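PDB 7L6G: metallo-mystery pair system four-Cys motif protein from Methylosinus trichosporium OB3b, which binds copper at a site that depends on a kynurenine residue, and also holds a bound calcium ion. Local coordinates for residues Q65-Q69 / K95-V100; G116-E120 / F129-S133. All blocks are in the same frame, centred on the assembly; numbering follows the deposited sequence.

Contact 1 (Q65-Q69 / K95-V100). With EDO (1,2-ethanediol), chain B.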
ATOM      1  N   GLN E  65     -17.260  -8.156 -14.726  1.00 47.25           N
ATOM      2  CA  GLN E  65     -16.608  -6.860 -14.888  1.00 45.19           C
ATOM      3  C   GLN E  65     -16.823  -6.036 -13.624  1.00 48.44           C
ATOM      4  O   GLN E  65     -17.951  -5.635 -13.320  1.00 50.66           O
ATOM      5  CB  GLN E  65     -17.151  -6.142 -16.119  1.00 37.23           C
ATOM      6  CG  GLN E  65     -17.015  -6.945 -17.401  1.00 40.48           C
ATOM      7  CD  GLN E  65     -15.576  -7.315 -17.700  1.00 40.08           C
ATOM      8  OE1 GLN E  65     -14.740  -6.446 -17.953  1.00 38.13           O
ATOM      9  NE2 GLN E  65     -15.277  -8.609 -17.666  1.00 36.40           N
ATOM     10  N   ASN E  66     -15.748  -5.791 -12.886  1.00 47.13           N
ATOM     11  CA  ASN E  66     -15.815  -4.977 -11.678  1.00 40.52           C
ATOM     12  C   ASN E  66     -14.500  -4.212 -11.549  1.00 39.47           C
ATOM     13  O   ASN E  66     -13.805  -3.979 -12.544  1.00 47.36           O
ATOM     14  CB  ASN E  66     -16.134  -5.852 -10.452  1.00 37.03           C
ATOM     15  CG  ASN E  66     -15.181  -7.026 -10.296  1.00 43.59           C
ATOM     16  OD1 ASN E  66     -14.038  -6.986 -10.750  1.00 51.62           O
ATOM     17  ND2 ASN E  66     -15.653  -8.082  -9.642  1.00 40.96           N
ATOM     18  N   ASP E  67     -14.156  -3.824 -10.321  1.00 45.22           N
ATOM     19  CA  ASP E  67     -12.940  -3.051 -10.093  1.00 47.59           C
ATOM     20  C   ASP E  67     -11.687  -3.911 -10.178  1.00 40.16           C
ATOM     21  O   ASP E  67     -10.608  -3.396 -10.490  1.00 53.88           O
ATOM     22  CB  ASP E  67     -13.005  -2.365  -8.730  1.00 62.40           C
ATOM     23  CG  ASP E  67     -14.108  -1.334  -8.650  1.00 70.43           C
ATOM     24  OD1 ASP E  67     -14.472  -0.767  -9.702  1.00 71.09           O
ATOM     25  OD2 ASP E  67     -14.614  -1.093  -7.535  1.00 72.05           O
ATOM     26  N   TRP E  68     -11.806  -5.209  -9.908  1.00 42.10           N
ATOM     27  CA  TRP E  68     -10.658  -6.103  -9.898  1.00 49.18           C
ATOM     28  C   TRP E  68     -10.519  -6.922 -11.174  1.00 51.29           C
ATOM     29  O   TRP E  68      -9.533  -7.653 -11.314  1.00 50.16           O
ATOM     30  CB  TRP E  68     -10.742  -7.049  -8.694  1.00 45.05           C
ATOM     31  CG  TRP E  68     -10.602  -6.342  -7.389  1.00 48.01           C
ATOM     32  CD1 TRP E  68     -11.609  -5.882  -6.592  1.00 50.67           C
ATOM     33  CD2 TRP E  68      -9.379  -6.003  -6.727  1.00 34.73           C
ATOM     34  NE1 TRP E  68     -11.089  -5.280  -5.472  1.00 52.31           N
ATOM     35  CE2 TRP E  68      -9.722  -5.342  -5.531  1.00 43.80           C
ATOM     36  CE3 TRP E  68      -8.027  -6.196  -7.028  1.00 38.22           C
ATOM     37  CZ2 TRP E  68      -8.762  -4.872  -4.637  1.00 38.96           C
ATOM     38  CZ3 TRP E  68      -7.077  -5.731  -6.139  1.00 32.55           C
ATOM     39  CH2 TRP E  68      -7.448  -5.077  -4.958  1.00 38.68           C
ATOM     40  N   GLN E  69     -11.475  -6.828 -12.097  1.00 41.17           N
ATOM     41  CA  GLN E  69     -11.481  -7.661 -13.292  1.00 38.35           C
ATOM     42  C   GLN E  69     -11.956  -6.842 -14.482  1.00 35.95           C
ATOM     43  O   GLN E  69     -13.032  -6.238 -14.434  1.00 33.84           O
ATOM     44  CB  GLN E  69     -12.377  -8.892 -13.100  1.00 36.41           C
ATOM     45  CG  GLN E  69     -12.029  -9.731 -11.873  1.00 37.26           C
ATOM     46  CD  GLN E  69     -12.889 -10.969 -11.734  1.00 44.70           C
ATOM     47  OE1 GLN E  69     -12.542 -11.897 -11.004  1.00 42.89           O
ATOM     48  NE2 GLN E  69     -14.018 -10.990 -12.432  1.00 43.46           N
ATOM     49  N   LYS E  95      -7.208  -8.438  -0.077  1.00 40.15           N
ATOM     50  CA  LYS E  95      -8.006  -7.514  -0.877  1.00 35.89           C
ATOM     51  C   LYS E  95      -8.791  -8.233  -1.970  1.00 43.44           C
ATOM     52  O   LYS E  95      -9.958  -7.902  -2.215  1.00 37.21           O
ATOM     53  CB  LYS E  95      -7.109  -6.428  -1.469  1.00 34.54           C
ATOM     54  CG  LYS E  95      -6.805  -5.302  -0.488  1.00 45.41           C
ATOM     55  CD  LYS E  95      -5.745  -4.359  -1.026  1.00 49.56           C
ATOM     56  CE  LYS E  95      -4.430  -4.523  -0.281  1.00 55.83           C
ATOM     57  NZ  LYS E  95      -3.263  -4.199  -1.150  1.00 62.19           N
ATOM     58  N   ASN E  96      -8.185  -9.218  -2.635  1.00 35.89           N
ATOM     59  CA  ASN E  96      -8.864  -9.891  -3.743  1.00 40.85           C
ATOM     60  C   ASN E  96      -8.151 -11.202  -4.047  1.00 33.37           C
ATOM     61  O   ASN E  96      -7.055 -11.191  -4.618  1.00 32.45           O
ATOM     62  CB  ASN E  96      -8.901  -8.992  -4.972  1.00 38.01           C
ATOM     63  CG  ASN E  96      -9.915  -9.449  -5.995  1.00 45.30           C
ATOM     64  OD1 ASN E  96     -11.121  -9.297  -5.800  1.00 45.93           O
ATOM     65  ND2 ASN E  96      -9.433 -10.015  -7.095  1.00 38.52           N
ATOM     66  N   THR E  97      -8.781 -12.326  -3.695  1.00 34.63           N
ATOM     67  CA  THR E  97      -8.175 -13.643  -3.860  1.00 38.06           C
ATOM     68  C   THR E  97      -9.025 -14.602  -4.685  1.00 39.28           C
ATOM     69  O   THR E  97      -8.672 -15.783  -4.791  1.00 42.10           O
ATOM     70  CB  THR E  97      -7.892 -14.277  -2.493  1.00 37.64           C
ATOM     71  OG1 THR E  97      -9.120 -14.429  -1.771  1.00 33.86           O
ATOM     72  CG2 THR E  97      -6.938 -13.416  -1.690  1.00 28.85           C
ATOM     73  N   THR E  98     -10.129 -14.144  -5.269  1.00 36.58           N
ATOM     74  CA  THR E  98     -11.041 -15.027  -5.987  1.00 43.85           C
ATOM     75  C   THR E  98     -11.387 -14.423  -7.338  1.00 41.51           C
ATOM     76  O   THR E  98     -11.859 -13.283  -7.411  1.00 39.60           O
ATOM     77  CB  THR E  98     -12.317 -15.282  -5.179  1.00 42.33           C
ATOM     78  OG1 THR E  98     -11.969 -15.725  -3.862  1.00 53.87           O
ATOM     79  CG2 THR E  98     -13.170 -16.346  -5.857  1.00 44.59           C
ATOM     80  N   VAL E  99     -11.153 -15.186  -8.399  1.00 41.98           N
ATOM     81  CA  VAL E  99     -11.609 -14.827  -9.736  1.00 33.86           C
ATOM     82  C   VAL E  99     -13.039 -15.322  -9.897  1.00 35.74           C
ATOM     83  O   VAL E  99     -13.330 -16.498  -9.651  1.00 40.08           O
ATOM     84  CB  VAL E  99     -10.688 -15.427 -10.811  1.00 31.97           C
ATOM     85  CG1 VAL E  99     -10.907 -14.735 -12.142  1.00 35.47           C
ATOM     86  CG2 VAL E  99      -9.238 -15.309 -10.381  1.00 34.02           C
ATOM     87  N   VAL E 100     -13.934 -14.424 -10.300  1.00 40.05           N
ATOM     88  CA  VAL E 100     -15.356 -14.730 -10.390  1.00 45.04           C
ATOM     89  C   VAL E 100     -15.824 -14.515 -11.822  1.00 47.67           C
ATOM     90  O   VAL E 100     -15.316 -13.649 -12.543  1.00 38.66           O
ATOM     91  CB  VAL E 100     -16.187 -13.876  -9.407  1.00 40.71           C
ATOM     92  CG1 VAL E 100     -15.778 -14.171  -7.972  1.00 45.14           C
ATOM     93  CG2 VAL E 100     -16.028 -12.393  -9.716  1.00 41.20           C
TER
HETATM   94  C1  EDO B 409     -14.653 -17.383  -1.883  1.00 86.42           C
HETATM   95  O1  EDO B 409     -14.125 -16.260  -2.596  1.00 87.04           O
HETATM   96  C2  EDO B 409     -14.328 -17.256  -0.399  1.00 84.57           C
HETATM   97  O2  EDO B 409     -12.908 -17.265  -0.212  1.00 81.29           O
HETATM   98  O   HOH W   1     -11.758 -10.837  -8.625  1.00 38.74           O
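Segment 65-69 is an irregular loop between strands 58-63 and 69-70, facing the start of strand 96-104 at side-chain distance: the nearest CA pairs are Trp68-Asn96 at 7.4 Å and Gln69-Val99 at 8.0 Å. An Asx turn shapes the loop, with Trp68 N donating to Asn66 OD1 (3.0 Å); Asn66 N reaches Gln69 O at 3.2 Å. Strand 96-104 pairs antiparallel with 58-63, and Val100 is backbone-bonded to Thr64; Gln69, extended at chi2 (t), prolongs this pairing through a side chain. Val100 N donates to Gln69 OE1 (3.0 Å, 165°) and Gln69 NE2 donates to Val100 O (3.0 Å, 161°). NE2 also donates to Thr64 O, so the amide links the strand to both ends of the loop. At the beginning of 95-100, Asn96 CB makes a CH-pi contact over one face of Trp68, 3.6 Å from the centroid of its six-membered ring and 16° off the normal, while Lys95 CB lies obliquely 3.8 Å from Trp68 CH2. Lys95 NZ forms a salt bridge with Asp77, and Arg82 of the second subunit packs on Trp68. Asn96 ND2 bonds Leu75 O and water 1 (2.9 Å), which donates to Gln69 OE1 and Thr98 O, both at 2.7 Å.

Contact 2 (G116-E120 / F129-S133); sequences GAPVE and FVNHS
Val130 turns its side chain (chi1 t) onto Ala117 and Pro118, with Val130 CG1 4.3 Å from both Ala117 CB and Pro118 CD. The contact forms the open end of the beta-hairpin made by strands 120-123 and 126-129. Glu120 and Phe129 (chi1 m) are an antiparallel non-hydrogen-bonded pair, CA-CA 4.3 Å, with diverging side chains. Beyond it regular pairing stops: Ala117 (-111/116) and Pro118 (-66/160) are extended, but Val119 takes helical angles (-64/-43) and Val130 lies at -109/-71. Val130 N donates to Val119 O (3.0 Å, 173°) and Asn131 N to Pro118 O (2.9 Å, 138°); Phe129 CA adds a CA-H...O contact to Val119 O at 3.6 Å.

A type I turn over Val130-Ser133 follows, with Asn131 at -61/-41 and His132 at -101/16, and it bends the chain out of the hairpin. Asn131 (chi1 t) directs its CB toward Ala117, 3.3 Å from Ala117 O, and its OD1 accepts from Arg155 N. His132 ND1 bonds Trp151 O, while Val119 CG2 lies at the edge of the His132 ring, 4.4 Å from CD2. The Asn131 side chain is about 12 Å from the copper and about 11 Å from the side chain of its ligand His182, so the contact contributes no ligand. The turn is closed twice on Val130 O, by Ser133 N at 3.2 Å and by Ser133 OG (chi1 p) at 2.7 Å.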
ATOM      1  N   GLY E 116       0.110 -13.250 -15.836  1.00 41.99           N
ATOM      2  CA  GLY E 116       0.645 -12.070 -16.477  1.00 29.85           C
ATOM      3  C   GLY E 116      -0.451 -11.156 -16.971  1.00 33.05           C
ATOM      4  O   GLY E 116      -1.639 -11.384 -16.758  1.00 35.03           O
ATOM      5  N   ALA E 117      -0.024 -10.087 -17.639  1.00 30.74           N
ATOM      6  CA  ALA E 117      -0.937  -9.161 -18.287  1.00 39.19           C
ATOM      7  C   ALA E 117      -0.782  -9.296 -19.793  1.00 37.53           C
ATOM      8  O   ALA E 117       0.301  -9.006 -20.322  1.00 37.64           O
ATOM      9  CB  ALA E 117      -0.663  -7.724 -17.845  1.00 30.99           C
ATOM     10  N   PRO E 118      -1.810  -9.734 -20.515  1.00 40.37           N
ATOM     11  CA  PRO E 118      -1.670  -9.920 -21.962  1.00 38.38           C
ATOM     12  C   PRO E 118      -1.447  -8.596 -22.676  1.00 45.25           C
ATOM     13  O   PRO E 118      -1.738  -7.518 -22.155  1.00 39.50           O
ATOM     14  CB  PRO E 118      -3.002 -10.555 -22.372  1.00 38.80           C
ATOM     15  CG  PRO E 118      -3.964 -10.117 -21.317  1.00 40.09           C
ATOM     16  CD  PRO E 118      -3.169 -10.050 -20.043  1.00 39.76           C
ATOM     17  N   VAL E 119      -0.910  -8.697 -23.894  1.00 37.41           N
ATOM     18  CA  VAL E 119      -0.633  -7.498 -24.680  1.00 38.83           C
ATOM     19  C   VAL E 119      -1.929  -6.769 -25.013  1.00 39.27           C
ATOM     20  O   VAL E 119      -2.011  -5.539 -24.909  1.00 41.17           O
ATOM     21  CB  VAL E 119       0.166  -7.862 -25.947  1.00 42.31           C
ATOM     22  CG1 VAL E 119       0.036  -6.768 -26.998  1.00 36.06           C
ATOM     23  CG2 VAL E 119       1.628  -8.095 -25.598  1.00 45.24           C
ATOM     24  N   GLU E 120      -2.966  -7.509 -25.405  1.00 39.30           N
ATOM     25  CA  GLU E 120      -4.272  -6.908 -25.627  1.00 46.41           C
ATOM     26  C   GLU E 120      -5.362  -7.892 -25.223  1.00 43.53           C
ATOM     27  O   GLU E 120      -5.112  -9.079 -24.999  1.00 47.84           O
ATOM     28  CB  GLU E 120      -4.458  -6.455 -27.083  1.00 56.12           C
ATOM     29  CG  GLU E 120      -3.720  -7.276 -28.123  1.00 66.74           C
ATOM     30  CD  GLU E 120      -4.009  -6.799 -29.537  1.00 74.50           C
ATOM     31  OE1 GLU E 120      -5.200  -6.621 -29.873  1.00 72.70           O
ATOM     32  OE2 GLU E 120      -3.050  -6.594 -30.311  1.00 69.61           O
ATOM     33  N   PHE E 129      -5.420  -2.345 -25.669  1.00 43.49           N
ATOM     34  CA  PHE E 129      -4.118  -2.639 -25.087  1.00 44.95           C
ATOM     35  C   PHE E 129      -4.258  -2.840 -23.585  1.00 51.93           C
ATOM     36  O   PHE E 129      -4.935  -2.064 -22.904  1.00 50.16           O
ATOM     37  CB  PHE E 129      -3.133  -1.506 -25.373  1.00 51.88           C
ATOM     38  CG  PHE E 129      -2.660  -1.450 -26.796  1.00 55.37           C
ATOM     39  CD1 PHE E 129      -2.260  -2.599 -27.456  1.00 56.85           C
ATOM     40  CD2 PHE E 129      -2.604  -0.240 -27.470  1.00 43.88           C
ATOM     41  CE1 PHE E 129      -1.819  -2.543 -28.766  1.00 58.09           C
ATOM     42  CE2 PHE E 129      -2.164  -0.178 -28.777  1.00 49.48           C
ATOM     43  CZ  PHE E 129      -1.769  -1.330 -29.426  1.00 51.77           C
ATOM     44  N   VAL E 130      -3.624  -3.889 -23.065  1.00 42.22           N
ATOM     45  CA  VAL E 130      -3.658  -4.148 -21.632  1.00 43.74           C
ATOM     46  C   VAL E 130      -2.284  -3.873 -21.035  1.00 36.34           C
ATOM     47  O   VAL E 130      -2.095  -2.879 -20.326  1.00 38.96           O
ATOM     48  CB  VAL E 130      -4.115  -5.587 -21.324  1.00 42.94           C
ATOM     49  CG1 VAL E 130      -4.014  -5.870 -19.829  1.00 29.75           C
ATOM     50  CG2 VAL E 130      -5.535  -5.809 -21.815  1.00 29.14           C
ATOM     51  N   ASN E 131      -1.315  -4.742 -21.336  1.00 28.23           N
ATOM     52  CA  ASN E 131      -0.030  -4.695 -20.643  1.00 37.00           C
ATOM     53  C   ASN E 131       0.680  -3.363 -20.847  1.00 45.34           C
ATOM     54  O   ASN E 131       1.275  -2.820 -19.907  1.00 51.06           O
ATOM     55  CB  ASN E 131       0.862  -5.845 -21.107  1.00 34.08           C
ATOM     56  CG  ASN E 131       2.087  -6.017 -20.230  1.00 41.29           C
ATOM     57  OD1 ASN E 131       2.037  -5.774 -19.025  1.00 45.27           O
ATOM     58  ND2 ASN E 131       3.195  -6.433 -20.832  1.00 31.57           N
ATOM     59  N   HIS E 132       0.633  -2.817 -22.060  1.00 45.10           N
ATOM     60  CA  HIS E 132       1.380  -1.613 -22.392  1.00 38.26           C
ATOM     61  C   HIS E 132       0.519  -0.355 -22.384  1.00 41.56           C
ATOM     62  O   HIS E 132       0.947   0.679 -22.906  1.00 43.48           O
ATOM     63  CB  HIS E 132       2.062  -1.782 -23.751  1.00 44.16           C
ATOM     64  CG  HIS E 132       3.100  -2.861 -23.772  1.00 43.59           C
ATOM     65  ND1 HIS E 132       4.355  -2.697 -23.228  1.00 46.35           N
ATOM     66  CD2 HIS E 132       3.064  -4.124 -24.261  1.00 43.53           C
ATOM     67  CE1 HIS E 132       5.050  -3.809 -23.385  1.00 39.67           C
ATOM     68  NE2 HIS E 132       4.290  -4.690 -24.010  1.00 46.11           N
ATOM     69  N   SER E 133      -0.671  -0.414 -21.793  1.00 42.22           N
ATOM     70  CA  SER E 133      -1.544   0.747 -21.722  1.00 45.67           C
ATOM     71  C   SER E 133      -1.007   1.767 -20.717  1.00 46.21           C
ATOM     72  O   SER E 133      -0.057   1.510 -19.970  1.00 42.99           O
ATOM     73  CB  SER E 133      -2.960   0.326 -21.330  1.00 54.50           C
ATOM     74  OG  SER E 133      -2.956  -0.358 -20.087  1.00 53.31           O
TER

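How the contacts relate
The contacts come in series along the chain, 65-69/95-100 being complete before 116-120/129-133 begins. Their centres are about 17 Å apart and their nearest atoms about 10 Å, so they do not touch, and each centre is about 14 Å from that of the chain. Strand 35-52 of the large mixed sheet connects their surroundings: it pairs with 58-63, which precedes the loop of contact 1, with 73-78, which pairs with 69-70 and packs against Trp68 and Gln69, and with 110-115 and 158-163, which flank the excursion containing contact 2. Contact 1 lies where the second subunit packs and away from the annotated sites; contact 2, at the base of a separate two-stranded hairpin, is the one nearer the copper.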